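PDB 3U5R: uncharacterized protein from Sinorhizobium meliloti, which is of unknown function but, as a thioredoxin-fold member of the AhpC/TSA family, probably has antioxidant or oxidoreductase activity. Local coordinates for residues A[67-72]-A[125-130]; A[162-165]-A[170-173]. All coordinates share one frame; numbering follows the deposited sequence.

Contact 1: A[67-72]-A[125-130]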
loop_
_atom_site.group_PDB
_atom_site.type_symbol
_atom_site.label_atom_id
_atom_site.label_comp_id
_atom_site.label_asym_id
_atom_site.label_seq_id
_atom_site.Cartn_x
_atom_site.Cartn_y
_atom_site.Cartn_z
ATOM N N ILE A 67 1.326 4.531 1.921
ATOM C CA ILE A 67 0.372 5.613 1.829
ATOM C C ILE A 67 0.763 6.766 2.785
ATOM O O ILE A 67 1.858 6.780 3.330
ATOM C CB ILE A 67 -1.075 5.096 2.087
ATOM C CG1 ILE A 67 -1.212 4.459 3.473
ATOM C CG2 ILE A 67 -1.462 4.087 1.074
ATOM C CD1 ILE A 67 -2.679 4.173 3.767
ATOM N N SER A 68 -0.160 7.691 3.014
ATOM C CA SER A 68 0.105 8.907 3.724
ATOM C C SER A 68 -1.280 9.343 4.326
ATOM O O SER A 68 -2.340 8.878 3.862
ATOM C CB SER A 68 0.623 9.978 2.732
ATOM O OG SER A 68 0.289 11.300 3.163
ATOM N N ASN A 69 -1.246 10.150 5.378
ATOM C CA ASN A 69 -2.461 10.695 5.967
ATOM C C ASN A 69 -2.995 11.963 5.268
ATOM O O ASN A 69 -4.172 12.303 5.470
ATOM C CB ASN A 69 -2.228 11.029 7.466
ATOM C CG ASN A 69 -1.914 9.770 8.280
ATOM O OD1 ASN A 69 -2.400 8.653 7.934
ATOM N ND2 ASN A 69 -1.067 9.909 9.287
ATOM N N ARG A 70 -2.173 12.655 4.490
ATOM C CA ARG A 70 -2.601 13.923 3.901
ATOM C C ARG A 70 -2.339 14.103 2.405
ATOM O O ARG A 70 -2.945 14.977 1.788
ATOM C CB ARG A 70 -2.003 15.121 4.680
ATOM C CG ARG A 70 -2.718 16.514 4.362
ATOM C CD ARG A 70 -2.911 17.466 5.620
ATOM N NE ARG A 70 -3.094 18.902 5.274
ATOM C CZ ARG A 70 -4.243 19.486 4.875
ATOM N NH1 ARG A 70 -5.368 18.780 4.748
ATOM N NH2 ARG A 70 -4.278 20.800 4.595
ATOM N N CYS A 71 -1.476 13.286 1.804
ATOM C CA CYS A 71 -1.318 13.316 0.346
ATOM C C CYS A 71 -2.706 13.290 -0.433
ATOM O O CYS A 71 -3.491 12.388 -0.244
ATOM C CB CYS A 71 -0.436 12.106 -0.087
ATOM S SG CYS A 71 -0.457 11.918 -1.888
ATOM N N PRO A 72 -3.022 14.300 -1.310
ATOM C CA PRO A 72 -4.285 14.308 -2.128
ATOM C C PRO A 72 -4.511 13.067 -2.967
ATOM O O PRO A 72 -5.662 12.635 -3.181
ATOM C CB PRO A 72 -4.121 15.505 -3.071
ATOM C CG PRO A 72 -3.128 16.387 -2.369
ATOM C CD PRO A 72 -2.190 15.492 -1.594
ATOM N N PHE A 125 -7.271 -3.086 7.869
ATOM C CA PHE A 125 -5.914 -3.696 7.665
ATOM C C PHE A 125 -4.916 -3.007 8.606
ATOM O O PHE A 125 -5.145 -1.867 9.046
ATOM C CB PHE A 125 -5.455 -3.461 6.229
ATOM C CG PHE A 125 -5.720 -2.057 5.748
ATOM C CD1 PHE A 125 -6.869 -1.762 5.059
ATOM C CD2 PHE A 125 -4.799 -1.038 5.994
ATOM C CE1 PHE A 125 -7.128 -0.452 4.572
ATOM C CE2 PHE A 125 -5.020 0.302 5.497
ATOM C CZ PHE A 125 -6.235 0.593 4.816
ATOM N N PRO A 126 -3.826 -3.698 8.932
ATOM C CA PRO A 126 -2.858 -2.968 9.724
ATOM C C PRO A 126 -2.232 -1.745 8.950
ATOM O O PRO A 126 -1.870 -1.854 7.760
ATOM C CB PRO A 126 -1.808 -4.049 10.060
ATOM C CG PRO A 126 -1.984 -5.106 8.872
ATOM C CD PRO A 126 -3.468 -5.126 8.722
ATOM N N TYR A 127 -2.110 -0.606 9.643
ATOM C CA TYR A 127 -1.509 0.576 9.092
ATOM C C TYR A 127 -0.368 0.946 9.998
ATOM O O TYR A 127 -0.560 1.350 11.143
ATOM C CB TYR A 127 -2.584 1.679 8.997
ATOM C CG TYR A 127 -2.164 2.945 8.339
ATOM C CD1 TYR A 127 -0.990 3.027 7.546
ATOM C CD2 TYR A 127 -2.922 4.112 8.521
ATOM C CE1 TYR A 127 -0.611 4.259 6.967
ATOM C CE2 TYR A 127 -2.562 5.328 7.910
ATOM C CZ TYR A 127 -1.435 5.395 7.149
ATOM O OH TYR A 127 -1.076 6.625 6.604
ATOM N N LEU A 128 0.838 0.814 9.474
ATOM C CA LEU A 128 2.030 0.815 10.312
ATOM C C LEU A 128 2.913 1.985 10.037
ATOM O O LEU A 128 2.928 2.501 8.921
ATOM C CB LEU A 128 2.817 -0.442 9.965
ATOM C CG LEU A 128 1.935 -1.690 10.044
ATOM C CD1 LEU A 128 2.748 -2.925 9.673
ATOM C CD2 LEU A 128 1.287 -1.866 11.487
ATOM N N LYS A 129 3.724 2.372 11.012
ATOM C CA LYS A 129 4.694 3.454 10.781
ATOM C C LYS A 129 6.096 2.926 10.461
ATOM O O LYS A 129 6.622 2.139 11.262
ATOM C CB LYS A 129 4.797 4.349 11.995
ATOM C CG LYS A 129 5.766 5.539 11.771
ATOM C CD LYS A 129 5.098 6.587 10.919
ATOM C CE LYS A 129 6.185 7.569 10.452
ATOM N NZ LYS A 129 5.499 8.382 9.405
ATOM N N ASP A 130 6.721 3.387 9.345
ATOM C CA ASP A 130 8.140 3.012 8.980
ATOM C C ASP A 130 9.073 4.209 9.300
ATOM O O ASP A 130 9.467 4.935 8.390
ATOM C CB ASP A 130 8.170 2.559 7.497
ATOM C CG ASP A 130 9.564 2.432 6.872
ATOM O OD1 ASP A 130 10.525 2.028 7.535
ATOM O OD2 ASP A 130 9.681 2.719 5.639
#
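Tyr-127 makes this contact almost single-handedly, its ring reaching from an edge strand to Ile-67 and Asn-69 across backbones that never come close: even the nearest alpha carbons, Ile-67 CA and Tyr-127 CA, are 9.0 Å apart. With CG anti to the backbone N (chi1 -175°), the phenol is carried away from its own strand. Ile-67 lies against one face. Its CG1 is 3.6 Å from Tyr-127 CE1, and its CD1 stands 4.1 Å from the ring centroid, offset toward the rim, a CH-pi contact 24° off the ring normal. The ring's far end is polar. Tyr-127 OH donates to Asn-69 OD1 at 2.8 Å, with the oxygen at the ring edge near its plane and the amide turned 83° against the ring, although the position of OD1 is somewhat uncertain. The same hydroxyl is bonded by Asn-99 ND2, so a buried oxygen is satisfied from two residues. A phenylalanine here would probably keep the Ile-67 contact but leave Asn-69 OD1 and Asn-99 ND2 without their shared hydroxyl. Asn-69 has a second hold, its ND2 bonding to Glu-108 O. Next to it, Ser-68 OG bonds to Glu-109 and accepts from Arg-70 N and, at 3.0 Å, from Cys-71 N, forming an ST turn and an ST motif. These bonds probably help hold the loop leading to Cys-71, the N-cap of helix 72-75, where thioredoxin-fold relatives commonly place a redox cysteine. The whole is an example of one side chain bridging over a neighbouring strand: strand 93-99 runs between strands 127-129 and 61-66, Tyr-127 passes over its Ala-97, and helix 111-121 packs on the ring through Val-114 and Val-118.

Contact 2: A[162-165]-A[170-173]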
loop_
_atom_site.group_PDB
_atom_site.type_symbol
_atom_site.label_atom_id
_atom_site.label_comp_id
_atom_site.label_asym_id
_atom_site.label_seq_id
_atom_site.Cartn_x
_atom_site.Cartn_y
_atom_site.Cartn_z
ATOM N N PHE A 162 -3.981 2.024 -8.403
ATOM C CA PHE A 162 -5.189 1.367 -7.826
ATOM C C PHE A 162 -6.229 1.264 -8.949
ATOM O O PHE A 162 -6.981 0.245 -9.121
ATOM C CB PHE A 162 -5.634 2.283 -6.652
ATOM C CG PHE A 162 -6.795 1.779 -5.847
ATOM C CD1 PHE A 162 -6.707 0.583 -5.134
ATOM C CD2 PHE A 162 -7.967 2.559 -5.736
ATOM C CE1 PHE A 162 -7.808 0.117 -4.351
ATOM C CE2 PHE A 162 -9.079 2.142 -4.963
ATOM C CZ PHE A 162 -9.003 0.913 -4.233
ATOM N N ASP A 163 -6.313 2.347 -9.724
ATOM C CA ASP A 163 -7.174 2.408 -10.919
ATOM C C ASP A 163 -6.846 3.726 -11.598
ATOM O O ASP A 163 -5.886 4.403 -11.190
ATOM C CB ASP A 163 -8.662 2.408 -10.507
ATOM C CG ASP A 163 -8.977 3.544 -9.476
ATOM O OD1 ASP A 163 -8.243 4.596 -9.452
ATOM O OD2 ASP A 163 -9.959 3.400 -8.693
ATOM N N ASP A 164 -7.670 4.146 -12.555
ATOM C CA ASP A 164 -7.313 5.275 -13.455
ATOM C C ASP A 164 -7.677 6.645 -12.797
ATOM O O ASP A 164 -7.430 7.711 -13.403
ATOM C CB ASP A 164 -8.089 5.179 -14.825
ATOM C CG ASP A 164 -7.568 4.066 -15.799
ATOM O OD1 ASP A 164 -6.331 3.837 -15.855
ATOM O OD2 ASP A 164 -8.415 3.457 -16.598
ATOM N N ALA A 165 -8.316 6.639 -11.619
ATOM C CA ALA A 165 -8.756 7.897 -10.994
ATOM C C ALA A 165 -7.554 8.716 -10.503
ATOM O O ALA A 165 -6.550 8.169 -9.913
ATOM C CB ALA A 165 -9.746 7.630 -9.844
ATOM N N GLY A 170 -12.020 13.437 -12.807
ATOM C CA GLY A 170 -13.402 13.059 -13.105
ATOM C C GLY A 170 -13.777 11.591 -13.037
ATOM O O GLY A 170 -14.955 11.299 -13.125
ATOM N N LYS A 171 -12.797 10.674 -12.990
ATOM C CA LYS A 171 -13.050 9.234 -13.070
ATOM C C LYS A 171 -13.423 8.713 -11.694
ATOM O O LYS A 171 -12.900 9.183 -10.687
ATOM C CB LYS A 171 -11.820 8.514 -13.640
ATOM C CG LYS A 171 -11.586 8.916 -15.133
ATOM C CD LYS A 171 -10.479 8.074 -15.782
ATOM C CE LYS A 171 -10.636 8.127 -17.317
ATOM N NZ LYS A 171 -9.388 7.548 -17.846
ATOM N N ASP A 172 -14.368 7.790 -11.654
ATOM C CA ASP A 172 -14.807 7.147 -10.440
ATOM C C ASP A 172 -13.637 6.358 -9.816
ATOM O O ASP A 172 -12.931 5.703 -10.534
ATOM C CB ASP A 172 -15.934 6.115 -10.785
ATOM C CG ASP A 172 -17.301 6.792 -11.068
ATOM O OD1 ASP A 172 -17.553 7.931 -10.557
ATOM O OD2 ASP A 172 -18.133 6.160 -11.784
ATOM N N VAL A 173 -13.526 6.365 -8.503
ATOM C CA VAL A 173 -12.535 5.550 -7.761
ATOM C C VAL A 173 -13.161 4.156 -7.516
ATOM O O VAL A 173 -14.094 4.019 -6.704
ATOM C CB VAL A 173 -12.053 6.195 -6.421
ATOM C CG1 VAL A 173 -10.881 5.347 -5.802
ATOM C CG2 VAL A 173 -11.591 7.620 -6.640
#
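Asp-163 turns its carboxylate toward Val-173 by placing CG between its backbone N and carbonyl carbon (chi1 54°), while Val-173, with CG1 anti to its own N (chi1 -173°), sets that methyl at the ring edge of Phe-162, beside Asp-163 OD2, and leaves CG2 for Ala-165. The carboxylate closes an Asx turn, with OD1 accepting from Ala-165 N, in the loop between strand 156-160 and helix 176-186, which belong to the beta-beta-alpha end of the thioredoxin fold. No hydrogen bond joins the two segments directly, yet Asp-163 ties them together by proxy. Its OD2 accepts from the backbone N atoms of Thr-174 and Gly-175, just beyond Val-173 and just ahead of the helix. That leaves OD2 close to the Val-173 backbone, 3.5 Å from Val-173 CA. Two amide donors close to a helix start would be expected to favour the charged form of this buried group. One carboxylate thus shapes its own turn with one oxygen and anchors the returning chain with the other.

Beside this carboxylate, apolar groups meet. Val-173 CG1 lies in the plane of the Phe-162 ring, 3.8 Å from Phe-162 CE2, whereas Val-173 CG2 meets Ala-165 CB at 3.7 Å. Ala-165 CB also rests 3.6 Å from Lys-171 O. Leu-76, in the loop before helix 78-88, touches Ala-165 and Val-173, while Ile-77 of that loop and Ala-80 of the helix touch Phe-162 and Val-173. At the solvent side, Asp-164 OD1 accepts from Gln-161 NE2, and the extended Lys-171 chain runs past. Lys-171 NZ remains 4.4 Å from Asp-164 OD2, opposite charges too far apart for a salt bridge; the closer approach is between Lys-171 CD and Asp-164 CB, at 3.9 Å.

Both segments of contact 1 precede those of contact 2 in the chain, and the two contacts do not touch: their centres are 19 Å apart and their nearest atoms about 8 Å. What connects them is the chain leaving segment 67-72. It passes through helix 72-75 to Leu-76, Ile-77 and helix 78-88, whose first turn packs on contact 2. Segment 67-72 of contact 1 itself carries Cys-71, which touches Cys-201 of strand 199-202 and would be the likely redox residue by its place at a helix start. Contact 2 shapes a loop beside the chain that follows.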